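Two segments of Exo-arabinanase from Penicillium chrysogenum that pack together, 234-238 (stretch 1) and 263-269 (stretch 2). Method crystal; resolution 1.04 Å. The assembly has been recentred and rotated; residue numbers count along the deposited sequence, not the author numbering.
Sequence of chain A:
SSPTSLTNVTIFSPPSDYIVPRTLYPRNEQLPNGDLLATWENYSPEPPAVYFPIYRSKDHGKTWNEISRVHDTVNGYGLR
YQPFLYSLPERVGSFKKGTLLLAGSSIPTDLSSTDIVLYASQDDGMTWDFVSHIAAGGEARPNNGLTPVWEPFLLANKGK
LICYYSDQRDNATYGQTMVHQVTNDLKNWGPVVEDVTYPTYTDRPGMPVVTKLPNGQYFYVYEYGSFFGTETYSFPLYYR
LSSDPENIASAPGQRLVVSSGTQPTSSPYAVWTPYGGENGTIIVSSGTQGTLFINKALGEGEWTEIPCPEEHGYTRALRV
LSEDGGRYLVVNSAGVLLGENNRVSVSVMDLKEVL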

# COMPACT_ATOMS: atom_id res chain seq x y z
N SER A 234 -20.04 -1.21 -6.11
CA SER A 234 -18.81 -1.29 -6.86
C SER A 234 -17.73 -0.48 -6.13
O SER A 234 -18.03 0.32 -5.24
CB SER A 234 -19.00 -0.73 -8.27
OG SER A 234 -19.38 0.62 -8.30
N PHE A 235 -16.48 -0.70 -6.56
CA PHE A 235 -15.29 -0.07 -5.95
C PHE A 235 -14.46 0.64 -7.00
O PHE A 235 -13.24 0.39 -7.12
CB PHE A 235 -14.45 -1.14 -5.23
CG PHE A 235 -15.09 -1.77 -4.03
CD1 PHE A 235 -14.92 -1.20 -2.80
CD2 PHE A 235 -15.76 -2.96 -4.11
CE1 PHE A 235 -15.44 -1.80 -1.62
CE2 PHE A 235 -16.30 -3.54 -2.99
CZ PHE A 235 -16.08 -2.98 -1.75
N PRO A 236 -15.02 1.59 -7.75
CA PRO A 236 -14.21 2.33 -8.74
C PRO A 236 -13.09 3.10 -8.10
O PRO A 236 -13.19 3.60 -6.97
CB PRO A 236 -15.21 3.30 -9.35
CG PRO A 236 -16.23 3.49 -8.25
CD PRO A 236 -16.39 2.12 -7.65
N LEU A 237 -12.00 3.25 -8.85
CA LEU A 237 -10.89 4.06 -8.38
C LEU A 237 -11.21 5.54 -8.53
O LEU A 237 -11.70 6.02 -9.56
CB LEU A 237 -9.60 3.74 -9.15
CG LEU A 237 -9.16 2.28 -9.04
CD1 LEU A 237 -7.74 2.18 -9.62
CD2 LEU A 237 -9.25 1.72 -7.64
N TYR A 238 -10.88 6.29 -7.47
CA TYR A 238 -11.00 7.74 -7.38
C TYR A 238 -9.70 8.30 -6.90
O TYR A 238 -8.91 7.63 -6.22
CB TYR A 238 -12.12 8.16 -6.38
CG TYR A 238 -13.50 8.22 -6.96
CD1 TYR A 238 -14.15 7.11 -7.45
CD2 TYR A 238 -14.17 9.43 -7.01
CE1 TYR A 238 -15.42 7.22 -7.98
CE2 TYR A 238 -15.47 9.56 -7.54
CZ TYR A 238 -16.09 8.45 -8.03
OH TYR A 238 -17.35 8.49 -8.55
N GLN A 263 -13.18 0.12 -16.60
CA GLN A 263 -13.57 0.79 -15.38
C GLN A 263 -12.83 0.10 -14.23
O GLN A 263 -13.29 -0.94 -13.71
CB GLN A 263 -15.07 0.72 -15.17
CG GLN A 263 -15.76 1.56 -16.26
CD GLN A 263 -17.24 1.61 -16.03
OE1 GLN A 263 -17.75 2.22 -15.08
NE2 GLN A 263 -18.00 0.96 -16.86
N PRO A 264 -11.66 0.59 -13.86
CA PRO A 264 -10.84 -0.16 -12.87
C PRO A 264 -11.50 -0.13 -11.50
O PRO A 264 -12.04 0.89 -11.06
CB PRO A 264 -9.51 0.57 -12.87
CG PRO A 264 -9.70 1.81 -13.56
CD PRO A 264 -11.00 1.82 -14.30
N THR A 265 -11.38 -1.24 -10.79
CA THR A 265 -11.96 -1.36 -9.46
C THR A 265 -11.01 -2.03 -8.49
O THR A 265 -10.22 -2.94 -8.85
CB THR A 265 -13.30 -2.13 -9.47
OG1 THR A 265 -13.07 -3.44 -9.97
CG2 THR A 265 -14.35 -1.43 -10.30
N SER A 266 -11.12 -1.60 -7.24
CA SER A 266 -10.54 -2.15 -6.02
C SER A 266 -9.04 -1.80 -5.86
O SER A 266 -8.27 -1.71 -6.83
CB SER A 266 -10.70 -3.64 -5.91
OG SER A 266 -12.07 -4.02 -5.82
N SER A 267 -8.66 -1.64 -4.58
CA SER A 267 -7.30 -1.74 -4.11
C SER A 267 -6.25 -1.12 -5.02
O SER A 267 -5.42 -1.83 -5.59
CB SER A 267 -6.95 -3.19 -3.81
OG SER A 267 -6.84 -4.00 -4.96
N PRO A 268 -6.25 0.19 -5.14
CA PRO A 268 -5.31 0.84 -6.07
C PRO A 268 -3.90 0.93 -5.52
O PRO A 268 -3.64 0.90 -4.32
CB PRO A 268 -5.89 2.27 -6.17
CG PRO A 268 -6.48 2.51 -4.79
CD PRO A 268 -7.09 1.18 -4.43
N TYR A 269 -2.97 1.14 -6.45
CA TYR A 269 -1.62 1.56 -6.11
C TYR A 269 -1.23 2.61 -7.15
O TYR A 269 -1.56 2.46 -8.33
CB TYR A 269 -0.63 0.37 -6.06
CG TYR A 269 0.48 0.64 -5.05
CD1 TYR A 269 0.38 0.11 -3.77
CD2 TYR A 269 1.58 1.44 -5.33
CE1 TYR A 269 1.35 0.35 -2.82
CE2 TYR A 269 2.53 1.71 -4.37
CZ TYR A 269 2.41 1.16 -3.13
OH TYR A 269 3.34 1.39 -2.12

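Contact between residues 234-238 and 263-269 of the exo-arabinanase, two segments of one chain that bury 327 Å² between them, both sides summed. The segments meet in a single beta bridge between Pro236 and Thr265, whose CA atoms lie 4.4 Å apart. Two backbone hydrogen bonds flank this pair. Ser266 N donates to Phe235 O at 2.9 Å, with an N-H...O angle of 161°, and Leu237 N donates to Pro264 O at 3.2 Å, with an angle of 150°. The first is thus the shorter and straighter of the two. Pro236, at the centre, has no amide hydrogen to give, and the bonds are made by the residues next to the bridged pair: Phe235 and Leu237 on one segment, Pro264 and Ser266 on the other. Pro264 likewise lacks an N-H, but its carbonyl is free to accept.

In CA-H...O contacts, each accepting carbonyl also receives a CA-H from the bridged pair. Thr265 CA lies 3.2 Å from Phe235 O (angle at H 130°), and Pro236 CA lies 3.5 Å from Pro264 O (151°). The two oxygens therefore each face one N-H and one CA-H across the gap.

The apolar packing centres on Leu237, which carries the largest share of the covered surface, 96 Å². Its CA-to-CB bond points toward the other segment, and with chi1 near -59° (m) and chi2 near -170° (t) its side chain packs against both prolines: CD1 lies 4.0 Å from Pro264 CB and 3.9 Å from Pro268 CB, and CD2 lies 3.7 Å from Pro268 CB. CD2 also comes within 3.7 Å of Ser266 O, a van der Waals approach to the backbone between those prolines. Pro268 directs its CA-to-CB bond toward the first segment, so it meets the leucine side chain although it lies beyond the hydrogen-bonded register. Near the bridge, Thr265 CG2 approaches Pro236 N at 4.0 Å; Thr265 OG1 is hydrogen-bonded elsewhere in the structure.

A looser polar-to-apolar side-chain contact joins Phe235 and Ser266. The CA-to-CB bond of Phe235 points toward the second segment, but chi1 near -66° (m) carries the end of the side chain away. Its CB is 3.8 Å from Ser266 OG, which approaches the ring obliquely. Phe235 thus engages Ser266 in two ways, by the hydrogen bond at its carbonyl and by this side-chain contact. Tyr238 and Tyr269 turn their CA-to-CB bonds away, and their side chains stay well clear of the opposing segment.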